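Long-range contacts in dihydropyrimidinase (Dictyostelium discoideum, PDB 2FTW), which catalyses the zinc-dependent, reversible hydrolytic ring opening of dihydropyrimidines such as 5,6-dihydrouracil and 5,6-dihydrothymine, the second step of reductive pyrimidine degradation: residues A[12-17]-A[50-55]; A[85-90]-A[123-128]; A[108-113]-A[142-147]; A[249-254]-A[303-308]. All coordinates share one frame; numbering follows the deposited sequence.

Contact 1 belongs to the beta-rich part of the chain, whereas contacts 2, 3 and 4 lie in the amidohydrolase barrel. Contacts 1 and 2 have centres 24 Å apart and reach the same mixed sheet, which ties strand 16-18 to the parallel strands 57-64, 94-101 and 127-132. Contacts 2 and 3 interlock in sequence, their segments alternating along the chain around strand 127-132, and their nearest atoms are about 7 Å apart. Contact 4 lies on the far side of the chain's centre from both, its centre 30 Å from that of contact 2. It lies nearest the metal site of the four: the Gln249 side chain is about 9 Å from a bound zinc.

Contact 1: residues A[12-17]-A[50-55]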
loop_
_atom_site.group_PDB
_atom_site.type_symbol
_atom_site.label_atom_id
_atom_site.label_comp_id
_atom_site.label_asym_id
_atom_site.label_seq_id
_atom_site.Cartn_x
_atom_site.Cartn_y
_atom_site.Cartn_z
ATOM N N ILE A 12 -43.007 7.830 20.962
ATOM C CA ILE A 12 -41.743 8.297 21.508
ATOM C C ILE A 12 -41.542 9.772 21.151
ATOM O O ILE A 12 -41.489 10.117 19.972
ATOM C CB ILE A 12 -40.556 7.470 20.969
ATOM C CG1 ILE A 12 -40.837 5.969 21.121
ATOM C CG2 ILE A 12 -39.281 7.862 21.703
ATOM C CD1 ILE A 12 -40.057 5.093 20.166
ATOM N N LYS A 13 -41.409 10.620 22.174
ATOM C CA LYS A 13 -41.358 12.080 21.984
ATOM C C LYS A 13 -40.064 12.719 22.461
ATOM O O LYS A 13 -39.427 12.252 23.402
ATOM C CB LYS A 13 -42.546 12.777 22.683
ATOM C CG LYS A 13 -43.883 12.589 21.952
ATOM C CD LYS A 13 -45.076 13.307 22.608
ATOM C CE LYS A 13 -45.037 14.840 22.450
ATOM N NZ LYS A 13 -45.032 15.335 21.052
ATOM N N ASN A 14 -39.709 13.817 21.794
ATOM C CA ASN A 14 -38.646 14.739 22.217
ATOM C C ASN A 14 -37.212 14.293 21.908
ATOM O O ASN A 14 -36.267 14.995 22.268
ATOM C CB ASN A 14 -38.782 15.098 23.719
ATOM C CG ASN A 14 -40.215 15.466 24.114
ATOM O OD1 ASN A 14 -40.897 16.231 23.413
ATOM N ND2 ASN A 14 -40.684 14.905 25.231
ATOM N N GLY A 15 -37.037 13.164 21.226
ATOM C CA GLY A 15 -35.700 12.680 20.880
ATOM C C GLY A 15 -35.254 12.979 19.453
ATOM O O GLY A 15 -35.984 13.573 18.658
ATOM N N THR A 16 -34.038 12.546 19.140
ATOM C CA THR A 16 -33.466 12.696 17.804
ATOM C C THR A 16 -33.430 11.332 17.121
ATOM O O THR A 16 -32.854 10.385 17.636
ATOM C CB THR A 16 -32.031 13.265 17.872
ATOM O OG1 THR A 16 -32.051 14.483 18.621
ATOM C CG2 THR A 16 -31.472 13.568 16.454
ATOM N N VAL A 17 -34.061 11.243 15.960
ATOM C CA VAL A 17 -33.971 10.047 15.144
ATOM C C VAL A 17 -32.580 10.014 14.476
ATOM O O VAL A 17 -32.100 11.027 13.985
ATOM C CB VAL A 17 -35.079 10.030 14.077
ATOM C CG1 VAL A 17 -34.896 8.877 13.113
ATOM C CG2 VAL A 17 -36.467 9.976 14.748
ATOM N N VAL A 50 -46.669 6.889 26.298
ATOM C CA VAL A 50 -45.691 7.857 25.831
ATOM C C VAL A 50 -44.358 7.638 26.512
ATOM O O VAL A 50 -44.293 7.506 27.725
ATOM C CB VAL A 50 -46.147 9.305 26.072
ATOM C CG1 VAL A 50 -45.076 10.290 25.568
ATOM C CG2 VAL A 50 -47.475 9.570 25.382
ATOM N N VAL A 51 -43.297 7.603 25.710
ATOM C CA VAL A 51 -41.925 7.532 26.211
ATOM C C VAL A 51 -41.234 8.860 25.913
ATOM O O VAL A 51 -41.392 9.416 24.829
ATOM C CB VAL A 51 -41.131 6.389 25.543
ATOM C CG1 VAL A 51 -39.721 6.296 26.125
ATOM C CG2 VAL A 51 -41.845 5.066 25.725
ATOM N N ASP A 52 -40.467 9.358 26.877
ATOM C CA ASP A 52 -39.705 10.589 26.694
ATOM C C ASP A 52 -38.283 10.248 26.254
ATOM O O ASP A 52 -37.597 9.449 26.898
ATOM C CB ASP A 52 -39.667 11.378 28.001
ATOM C CG ASP A 52 -39.322 12.855 27.804
ATOM O OD1 ASP A 52 -39.000 13.289 26.678
ATOM O OD2 ASP A 52 -39.380 13.596 28.806
ATOM N N ALA A 53 -37.842 10.843 25.153
ATOM C CA ALA A 53 -36.459 10.697 24.714
ATOM C C ALA A 53 -35.774 12.059 24.659
ATOM O O ALA A 53 -34.876 12.265 23.844
ATOM C CB ALA A 53 -36.402 9.997 23.362
ATOM N N THR A 54 -36.198 12.982 25.527
ATOM C CA THR A 54 -35.516 14.274 25.676
ATOM C C THR A 54 -34.002 14.037 25.865
ATOM O O THR A 54 -33.606 13.192 26.656
ATOM C CB THR A 54 -36.069 15.088 26.884
ATOM O OG1 THR A 54 -37.491 15.252 26.750
ATOM C CG2 THR A 54 -35.430 16.468 26.958
ATOM N N ASP A 55 -33.178 14.774 25.113
ATOM C CA ASP A 55 -31.705 14.622 25.111
ATOM C C ASP A 55 -31.169 13.228 24.696
ATOM O O ASP A 55 -29.970 12.938 24.844
ATOM C CB ASP A 55 -31.114 15.046 26.468
ATOM C CG ASP A 55 -31.172 16.550 26.690
ATOM O OD1 ASP A 55 -31.525 17.287 25.744
ATOM O OD2 ASP A 55 -30.855 16.994 27.819
HETATM O O HOH W 1 -33.737 15.781 22.478
#
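Strands 10-13 and 50-52 run parallel, pairing Ile12 with Val51 and Lys13 with Asp52, and Lys13 bonds to both neighbours of Asp52: its N donates to Val51 O (2.9 Å) and its O accepts from Ala53 N (2.8 Å). On the Ile12 face the contact is apolar. A chi1 of -50° sets Ile12 CG1 beside the backbone N and leaves CG2 anti to it; Ile12 CG2 meets Ala53 CB at 3.9 Å, with Leu58 of strand 57-64 touching both residues. Ala53 CB also lies against Gly15 CA at 3.7 Å.

On the Lys13 face the chemistry is polar. Lys13 itself bends away to a salt bridge with Asp27, and Asn14 supplies the link across. Its ND2 reaches Asp52 OD1 at 2.7 Å in an almost straight bond (N-H...O 177°), with the oxygen in the amide plane but the amide above the carboxylate plane; the two planes stand 74° apart. From the opposite carboxylate face Thr54 N donates to Asp52 OD1 at 3.0 Å, closing an Asx turn. Thr54 OG1 is also beside OD1, at a separation too short to be relied on. A water then joins Asn14 O to Asp55 N.

One carboxylate oxygen is thus gripped from both faces, holding the turn after strand 50-52 to Asn14; these donors would be expected to favour the charged form of Asp52.

Contact 2: residues A[85-90]-A[123-128]; sequences GTQAAV and KVNCDY
Thr86, on helix 82-91, and Asn125, in the loop before strand 127-132, carry the polar part of this buried contact. Thr86 OG1 accepts twice from Asn125: from the side-chain ND2 at 2.9 Å, with OG1 tilted 23° from the amide plane, and from the backbone N at 3.1 Å. A chi1 of 41° places OG1 between the backbone N and carbonyl carbon, where it also bonds to Phe82 O, one helical turn back. Asn125 ND2 has a second acceptor in Asp83 OD1, so the amide is held to the helix at two points.

A water mediates the next link, accepting from Gln87 NE2 and donating to Asn125 OD1. The two amides do not stack, since their planes are 58° apart; Gln87 CG instead lies 3.6 Å from Asn125 ND2.

Van der Waals packing completes the interface. Thr86 CG2 sits 3.5 Å from Cys126 SG and 4.2 Å from Val124 CG1, while Val90 CG1 meets Cys126 CB at 4.2 Å.

The geometry joins a barrel helix to the loop entering a parallel strand: helix 82-91 links strands 57-64 and 94-101, and strand 127-132 lies next in the sheet, as expected in a (beta-alpha)8 amidohydrolase barrel.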
loop_
_atom_site.group_PDB
_atom_site.type_symbol
_atom_site.label_atom_id
_atom_site.label_comp_id
_atom_site.label_asym_id
_atom_site.label_seq_id
_atom_site.Cartn_x
_atom_site.Cartn_y
_atom_site.Cartn_z
ATOM N N GLY A 85 -30.315 -15.353 26.237
ATOM C CA GLY A 85 -29.503 -14.696 25.223
ATOM C C GLY A 85 -30.164 -13.478 24.608
ATOM O O GLY A 85 -29.528 -12.441 24.480
ATOM N N THR A 86 -31.432 -13.602 24.219
ATOM C CA THR A 86 -32.174 -12.466 23.649
ATOM C C THR A 86 -32.560 -11.418 24.709
ATOM O O THR A 86 -32.764 -10.243 24.375
ATOM C CB THR A 86 -33.447 -12.909 22.879
ATOM O OG1 THR A 86 -34.122 -13.946 23.595
ATOM C CG2 THR A 86 -33.080 -13.422 21.504
ATOM N N GLN A 87 -32.631 -11.828 25.978
ATOM C CA GLN A 87 -32.802 -10.861 27.072
ATOM C C GLN A 87 -31.583 -9.972 27.175
ATOM O O GLN A 87 -31.704 -8.759 27.277
ATOM C CB GLN A 87 -33.021 -11.556 28.418
ATOM C CG GLN A 87 -34.376 -12.215 28.583
ATOM C CD GLN A 87 -34.508 -12.948 29.912
ATOM O OE1 GLN A 87 -33.734 -12.717 30.831
ATOM N NE2 GLN A 87 -35.484 -13.847 30.009
ATOM N N ALA A 88 -30.407 -10.591 27.152
ATOM C CA ALA A 88 -29.146 -9.867 27.172
ATOM C C ALA A 88 -29.015 -8.955 25.947
ATOM O O ALA A 88 -28.553 -7.812 26.056
ATOM C CB ALA A 88 -27.984 -10.837 27.237
ATOM N N ALA A 89 -29.442 -9.443 24.786
ATOM C CA ALA A 89 -29.384 -8.639 23.573
ATOM C C ALA A 89 -30.114 -7.314 23.757
ATOM O O ALA A 89 -29.511 -6.255 23.554
ATOM C CB ALA A 89 -29.953 -9.397 22.416
ATOM N N VAL A 90 -31.391 -7.371 24.151
ATOM C CA VAL A 90 -32.218 -6.158 24.259
ATOM C C VAL A 90 -31.798 -5.205 25.394
ATOM O O VAL A 90 -31.961 -3.987 25.287
ATOM C CB VAL A 90 -33.745 -6.450 24.361
ATOM C CG1 VAL A 90 -34.251 -7.153 23.104
ATOM C CG2 VAL A 90 -34.095 -7.241 25.631
ATOM N N LYS A 123 -38.411 -19.683 22.559
ATOM C CA LYS A 123 -37.621 -18.953 23.557
ATOM C C LYS A 123 -37.348 -17.469 23.296
ATOM O O LYS A 123 -37.186 -16.700 24.252
ATOM C CB LYS A 123 -36.300 -19.664 23.738
ATOM C CG LYS A 123 -36.398 -20.908 24.585
ATOM C CD LYS A 123 -35.084 -21.677 24.534
ATOM C CE LYS A 123 -34.741 -22.295 25.866
ATOM N NZ LYS A 123 -33.351 -22.854 25.843
ATOM N N VAL A 124 -37.294 -17.067 22.027
ATOM C CA VAL A 124 -36.804 -15.729 21.663
ATOM C C VAL A 124 -37.696 -14.594 22.153
ATOM O O VAL A 124 -38.921 -14.653 22.055
ATOM C CB VAL A 124 -36.565 -15.550 20.115
ATOM C CG1 VAL A 124 -35.371 -16.389 19.646
ATOM C CG2 VAL A 124 -37.823 -15.876 19.304
ATOM N N ASN A 125 -37.045 -13.550 22.664
ATOM C CA ASN A 125 -37.717 -12.336 23.163
ATOM C C ASN A 125 -37.727 -11.196 22.149
ATOM O O ASN A 125 -38.272 -10.115 22.410
ATOM C CB ASN A 125 -37.008 -11.892 24.437
ATOM C CG ASN A 125 -37.118 -12.926 25.530
ATOM O OD1 ASN A 125 -38.180 -13.092 26.130
ATOM N ND2 ASN A 125 -36.041 -13.649 25.770
ATOM N N CYS A 126 -37.120 -11.454 20.988
ATOM C CA CYS A 126 -37.025 -10.490 19.891
ATOM C C CYS A 126 -36.956 -11.289 18.600
ATOM O O CYS A 126 -36.787 -12.509 18.644
ATOM C CB CYS A 126 -35.786 -9.600 20.050
ATOM S SG CYS A 126 -34.179 -10.460 19.946
ATOM N N ASP A 127 -37.118 -10.624 17.462
ATOM C CA ASP A 127 -37.099 -11.317 16.171
ATOM C C ASP A 127 -35.717 -11.914 15.877
ATOM O O ASP A 127 -34.702 -11.448 16.399
ATOM C CB ASP A 127 -37.519 -10.384 15.037
ATOM C CG ASP A 127 -39.017 -10.064 15.056
ATOM O OD1 ASP A 127 -39.711 -10.448 16.028
ATOM O OD2 ASP A 127 -39.494 -9.415 14.088
ATOM N N TYR A 128 -35.703 -12.976 15.072
ATOM C CA TYR A 128 -34.465 -13.631 14.693
ATOM C C TYR A 128 -34.516 -14.235 13.285
ATOM O O TYR A 128 -35.552 -14.291 12.632
ATOM C CB TYR A 128 -34.104 -14.713 15.720
ATOM C CG TYR A 128 -34.891 -15.998 15.545
ATOM C CD1 TYR A 128 -36.244 -16.065 15.889
ATOM C CD2 TYR A 128 -34.287 -17.137 15.019
ATOM C CE1 TYR A 128 -36.971 -17.240 15.710
ATOM C CE2 TYR A 128 -35.002 -18.308 14.831
ATOM C CZ TYR A 128 -36.340 -18.355 15.180
ATOM O OH TYR A 128 -37.029 -19.527 15.003
HETATM O O HOH W 2 -38.187 -13.861 28.485
#

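Contact 3: residues A[108-113]-A[142-147]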
loop_
_atom_site.group_PDB
_atom_site.type_symbol
_atom_site.label_atom_id
_atom_site.label_comp_id
_atom_site.label_asym_id
_atom_site.label_seq_id
_atom_site.Cartn_x
_atom_site.Cartn_y
_atom_site.Cartn_z
ATOM N N SER A 108 -28.440 -34.238 7.686
ATOM C CA SER A 108 -29.280 -33.371 6.830
ATOM C C SER A 108 -29.361 -31.931 7.350
ATOM O O SER A 108 -29.565 -31.704 8.557
ATOM C CB SER A 108 -30.701 -33.933 6.747
ATOM O OG SER A 108 -31.523 -33.152 5.906
ATOM N N LEU A 109 -29.222 -30.966 6.439
ATOM C CA LEU A 109 -29.310 -29.536 6.797
ATOM C C LEU A 109 -30.720 -29.159 7.228
ATOM O O LEU A 109 -30.910 -28.329 8.117
ATOM C CB LEU A 109 -28.931 -28.633 5.616
ATOM C CG LEU A 109 -27.667 -28.869 4.793
ATOM C CD1 LEU A 109 -27.463 -27.658 3.879
ATOM C CD2 LEU A 109 -26.433 -29.101 5.650
ATOM N N LEU A 110 -31.701 -29.762 6.568
ATOM C CA LEU A 110 -33.112 -29.514 6.862
ATOM C C LEU A 110 -33.496 -29.993 8.257
ATOM O O LEU A 110 -34.226 -29.324 8.951
ATOM C CB LEU A 110 -34.006 -30.194 5.819
ATOM C CG LEU A 110 -33.780 -29.807 4.348
ATOM C CD1 LEU A 110 -34.608 -30.695 3.414
ATOM C CD2 LEU A 110 -34.118 -28.345 4.123
ATOM N N GLU A 111 -33.013 -31.164 8.643
ATOM C CA GLU A 111 -33.242 -31.705 9.975
ATOM C C GLU A 111 -32.539 -30.863 11.039
ATOM O O GLU A 111 -33.066 -30.667 12.132
ATOM C CB GLU A 111 -32.759 -33.165 10.041
ATOM C CG GLU A 111 -33.560 -34.120 9.134
ATOM C CD GLU A 111 -32.950 -35.525 9.013
ATOM O OE1 GLU A 111 -32.001 -35.863 9.770
ATOM O OE2 GLU A 111 -33.418 -36.298 8.145
ATOM N N ALA A 112 -31.348 -30.371 10.706
ATOM C CA ALA A 112 -30.579 -29.495 11.591
ATOM C C ALA A 112 -31.267 -28.136 11.698
ATOM O O ALA A 112 -31.451 -27.616 12.802
ATOM C CB ALA A 112 -29.147 -29.347 11.090
ATOM N N TYR A 113 -31.685 -27.590 10.550
ATOM C CA TYR A 113 -32.503 -26.381 10.522
ATOM C C TYR A 113 -33.770 -26.520 11.375
ATOM O O TYR A 113 -34.123 -25.590 12.101
ATOM C CB TYR A 113 -32.903 -26.037 9.085
ATOM C CG TYR A 113 -33.822 -24.840 8.960
ATOM C CD1 TYR A 113 -35.206 -24.979 9.080
ATOM C CD2 TYR A 113 -33.309 -23.565 8.719
ATOM C CE1 TYR A 113 -36.055 -23.879 8.964
ATOM C CE2 TYR A 113 -34.152 -22.461 8.592
ATOM C CZ TYR A 113 -35.522 -22.625 8.720
ATOM O OH TYR A 113 -36.362 -21.537 8.595
ATOM N N SER A 142 -26.053 -30.049 -1.543
ATOM C CA SER A 142 -26.317 -29.104 -2.629
ATOM C C SER A 142 -27.819 -28.965 -2.893
ATOM O O SER A 142 -28.322 -27.865 -3.050
ATOM C CB SER A 142 -25.603 -29.538 -3.906
ATOM O OG SER A 142 -25.917 -28.691 -4.989
ATOM N N ARG A 143 -28.514 -30.094 -2.923
ATOM C CA ARG A 143 -29.952 -30.121 -3.143
ATOM C C ARG A 143 -30.774 -29.520 -1.992
ATOM O O ARG A 143 -31.777 -28.857 -2.240
ATOM C CB ARG A 143 -30.389 -31.556 -3.409
ATOM C CG ARG A 143 -29.927 -32.068 -4.757
ATOM C CD ARG A 143 -30.143 -33.549 -4.887
ATOM N NE ARG A 143 -31.557 -33.879 -5.005
ATOM C CZ ARG A 143 -32.255 -33.805 -6.139
ATOM N NH1 ARG A 143 -31.679 -33.418 -7.270
ATOM N NH2 ARG A 143 -33.540 -34.125 -6.145
ATOM N N GLU A 144 -30.357 -29.739 -0.743
ATOM C CA GLU A 144 -31.103 -29.192 0.413
ATOM C C GLU A 144 -30.941 -27.672 0.560
ATOM O O GLU A 144 -31.809 -27.008 1.126
ATOM C CB GLU A 144 -30.695 -29.887 1.718
ATOM C CG GLU A 144 -31.126 -31.338 1.792
ATOM C CD GLU A 144 -30.616 -32.042 3.038
ATOM O OE1 GLU A 144 -29.448 -31.794 3.474
ATOM O OE2 GLU A 144 -31.389 -32.861 3.576
ATOM N N MET A 145 -29.828 -27.137 0.052
ATOM C CA MET A 145 -29.596 -25.685 0.010
ATOM C C MET A 145 -30.696 -24.965 -0.766
ATOM O O MET A 145 -31.144 -23.885 -0.376
ATOM C CB MET A 145 -28.227 -25.376 -0.614
ATOM C CG MET A 145 -27.060 -25.709 0.290
ATOM S SD MET A 145 -25.452 -25.633 -0.522
ATOM C CE MET A 145 -25.135 -23.890 -0.780
ATOM N N GLU A 146 -31.147 -25.584 -1.854
ATOM C CA GLU A 146 -32.223 -25.009 -2.666
ATOM C C GLU A 146 -33.545 -24.929 -1.890
ATOM O O GLU A 146 -34.264 -23.938 -1.995
ATOM C CB GLU A 146 -32.374 -25.787 -3.984
ATOM C CG GLU A 146 -33.606 -25.443 -4.810
ATOM C CD GLU A 146 -33.555 -26.003 -6.225
ATOM O OE1 GLU A 146 -32.457 -26.373 -6.699
ATOM O OE2 GLU A 146 -34.625 -26.074 -6.870
ATOM N N ILE A 147 -33.846 -25.948 -1.089
ATOM C CA ILE A 147 -35.080 -25.955 -0.316
ATOM C C ILE A 147 -35.007 -24.892 0.783
ATOM O O ILE A 147 -35.965 -24.167 1.024
ATOM C CB ILE A 147 -35.379 -27.350 0.285
ATOM C CG1 ILE A 147 -35.680 -28.355 -0.831
ATOM C CG2 ILE A 147 -36.572 -27.290 1.242
ATOM C CD1 ILE A 147 -35.683 -29.828 -0.375
#
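Glu144 of helix 139-151 meets the first residues of helix 109-121, the two helices lying before and after strand 127-132 in the (beta-alpha)8 barrel. Their short segments approach to 10.2 Å between axes, with directions 45° apart, and Glu144 spans the gap.

Its chain runs extended beyond CG. Glu144 CB faces Leu110 CG at 4.1 Å, and Glu144 CG lies 3.9 Å from Leu110 CD1, so the aliphatic half of Glu144 crosses Leu110 at a slant. The carboxylate beyond it reaches the start of helix 109-121 with both oxygens. Glu144 OE1 takes the N-H of Leu109 (3.1 Å to Leu109 N, N-H...O 159°), the donor standing above the carboxylate plane. OE2 turns to the hydroxyl of Ser108, the N-cap residue, whose OG is anti to the backbone N (chi1 -178°) and so directed at the carboxylate. Glu144 thereby supplies from another helix an acceptor for a first-turn N-H, and the positive end of that helix would be expected to favour the charged carboxylate.

Apolar packing lies to both sides. Leu109 CD1 touches Met145 CG at 4.1 Å, and Leu148 of helix 139-151 also packs on Leu109 and Leu110. Toward solvent, Leu110 and the exposed Ile147 meet at about a right angle, with Leu110 CD2 3.9 Å from Ile147 CG2.

Ser108 OG would donate to Glu144 OE2, but their separation, 2.4 Å, is shorter than normal for a hydrogen bond, so its exact value is doubtful.

Contact 4: residues A[249-254]-A[303-308]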
loop_
_atom_site.group_PDB
_atom_site.type_symbol
_atom_site.label_atom_id
_atom_site.label_comp_id
_atom_site.label_asym_id
_atom_site.label_seq_id
_atom_site.Cartn_x
_atom_site.Cartn_y
_atom_site.Cartn_z
ATOM N N GLN A 249 -10.659 -10.795 12.771
ATOM C CA GLN A 249 -10.050 -10.505 14.080
ATOM C C GLN A 249 -8.704 -9.778 13.984
ATOM O O GLN A 249 -8.187 -9.295 14.999
ATOM C CB GLN A 249 -9.836 -11.813 14.858
ATOM C CG GLN A 249 -11.095 -12.494 15.364
ATOM C CD GLN A 249 -11.490 -12.037 16.743
ATOM O OE1 GLN A 249 -12.130 -10.997 16.896
ATOM N NE2 GLN A 249 -11.082 -12.802 17.767
ATOM N N SER A 250 -8.137 -9.697 12.779
ATOM C CA SER A 250 -6.764 -9.230 12.626
ATOM C C SER A 250 -6.547 -8.103 11.593
ATOM O O SER A 250 -7.300 -7.948 10.634
ATOM C CB SER A 250 -5.870 -10.429 12.289
ATOM O OG SER A 250 -5.762 -10.641 10.885
ATOM N N ILE A 251 -5.484 -7.340 11.814
ATOM C CA ILE A 251 -5.038 -6.284 10.896
ATOM C C ILE A 251 -4.778 -6.862 9.510
ATOM O O ILE A 251 -5.272 -6.349 8.504
ATOM C CB ILE A 251 -3.725 -5.595 11.412
ATOM C CG1 ILE A 251 -4.027 -4.690 12.609
ATOM C CG2 ILE A 251 -3.043 -4.780 10.302
ATOM C CD1 ILE A 251 -2.807 -4.150 13.328
ATOM N N GLY A 252 -3.979 -7.926 9.474
ATOM C CA GLY A 252 -3.612 -8.588 8.221
ATOM C C GLY A 252 -4.796 -8.985 7.360
ATOM O O GLY A 252 -4.797 -8.756 6.150
ATOM N N ALA A 253 -5.806 -9.588 7.991
ATOM C CA ALA A 253 -7.004 -10.036 7.290
ATOM C C ALA A 253 -7.842 -8.843 6.851
ATOM O O ALA A 253 -8.406 -8.838 5.753
ATOM C CB ALA A 253 -7.821 -10.984 8.177
ATOM N N ALA A 254 -7.904 -7.816 7.695
ATOM C CA ALA A 254 -8.595 -6.565 7.331
ATOM C C ALA A 254 -7.956 -5.877 6.120
ATOM O O ALA A 254 -8.672 -5.399 5.212
ATOM C CB ALA A 254 -8.636 -5.636 8.494
ATOM N N ASP A 303 -1.450 -8.069 19.351
ATOM C CA ASP A 303 -1.021 -6.759 18.814
ATOM C C ASP A 303 -1.963 -5.646 19.311
ATOM O O ASP A 303 -3.131 -5.636 18.933
ATOM C CB ASP A 303 -0.989 -6.763 17.273
ATOM C CG ASP A 303 -0.623 -5.396 16.679
ATOM O OD1 ASP A 303 -0.592 -4.388 17.423
ATOM O OD2 ASP A 303 -0.374 -5.317 15.451
ATOM N N PRO A 304 -1.442 -4.695 20.129
ATOM C CA PRO A 304 -2.234 -3.622 20.749
ATOM C C PRO A 304 -2.936 -2.668 19.784
ATOM O O PRO A 304 -3.988 -2.112 20.127
ATOM C CB PRO A 304 -1.193 -2.839 21.564
ATOM C CG PRO A 304 -0.054 -3.788 21.753
ATOM C CD PRO A 304 -0.013 -4.580 20.502
ATOM N N ARG A 305 -2.366 -2.461 18.596
ATOM C CA ARG A 305 -2.994 -1.509 17.679
ATOM C C ARG A 305 -4.182 -2.119 16.909
ATOM O O ARG A 305 -4.863 -1.421 16.155
ATOM C CB ARG A 305 -1.956 -0.831 16.770
ATOM C CG ARG A 305 -1.240 -1.719 15.778
ATOM C CD ARG A 305 -0.131 -0.945 15.083
ATOM N NE ARG A 305 -0.635 0.262 14.429
ATOM C CZ ARG A 305 -1.222 0.293 13.234
ATOM N NH1 ARG A 305 -1.395 -0.820 12.532
ATOM N NH2 ARG A 305 -1.650 1.450 12.745
ATOM N N THR A 306 -4.471 -3.389 17.169
ATOM C CA THR A 306 -5.485 -4.124 16.441
ATOM C C THR A 306 -6.896 -3.535 16.453
ATOM O O THR A 306 -7.503 -3.351 15.395
ATOM C CB THR A 306 -5.572 -5.582 16.931
ATOM O OG1 THR A 306 -4.338 -6.244 16.664
ATOM C CG2 THR A 306 -6.692 -6.328 16.219
ATOM N N LYS A 307 -7.429 -3.256 17.640
ATOM C CA LYS A 307 -8.831 -2.855 17.721
ATOM C C LYS A 307 -9.095 -1.485 17.117
ATOM O O LYS A 307 -10.164 -1.259 16.536
ATOM C CB LYS A 307 -9.365 -2.955 19.163
ATOM C CG LYS A 307 -8.987 -1.865 20.111
ATOM C CD LYS A 307 -9.439 -2.257 21.526
ATOM C CE LYS A 307 -9.083 -1.187 22.551
ATOM N NZ LYS A 307 -9.687 -1.497 23.886
ATOM N N GLY A 308 -8.129 -0.581 17.247
ATOM C CA GLY A 308 -8.207 0.741 16.633
ATOM C C GLY A 308 -8.222 0.663 15.113
ATOM O O GLY A 308 -8.975 1.386 14.455
HETATM O O HOH W 3 -4.087 -8.143 14.205
#
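Asp303 opens the second segment by lying across Ile251, with Asp303 OD2 3.4 Å from Ile251 CD1; the isoleucine occupies two conformers, so this approach describes only one. With CG anti to the backbone N (chi1 177°), Asp303 turns its OD1 to Arg305 N at 2.9 Å, a capping bond from above the carboxylate plane. Asp303 to Thr306 form a type I turn through Pro304 and Arg305, with Thr306 N bonded to Asp303 O.

Arg305, likewise in two conformers, brings NH1 in the one described to 3.7 Å from Ile251 CD1, meeting it obliquely; this too is tentative. Arg305 also packs on Arg305 of the second subunit, so this corner lies near a subunit boundary.

Thr306 makes the water-mediated link. Its OG1 donates within its own segment to Asp303 O at 2.6 Å, on the same face of that carbonyl as Thr306 N, and receives a water's hydrogen at 3.1 Å (water to Thr306 OG1). The same water accepts from Ile251 N at 2.9 Å, bridging the two helix starts. Thr306 CG2 comes 3.5 Å from Gln249 O.

The first segment begins its helix conventionally, Ser250 OG capping Ala253 N. Gln249, held by Pro298 O, lies about 4 Å from the side chain of His247, a zinc ligand. The arrangement is that of an amidohydrolase barrel, where the loop after strand 243-245 bears a metal ligand and leads into the next helix.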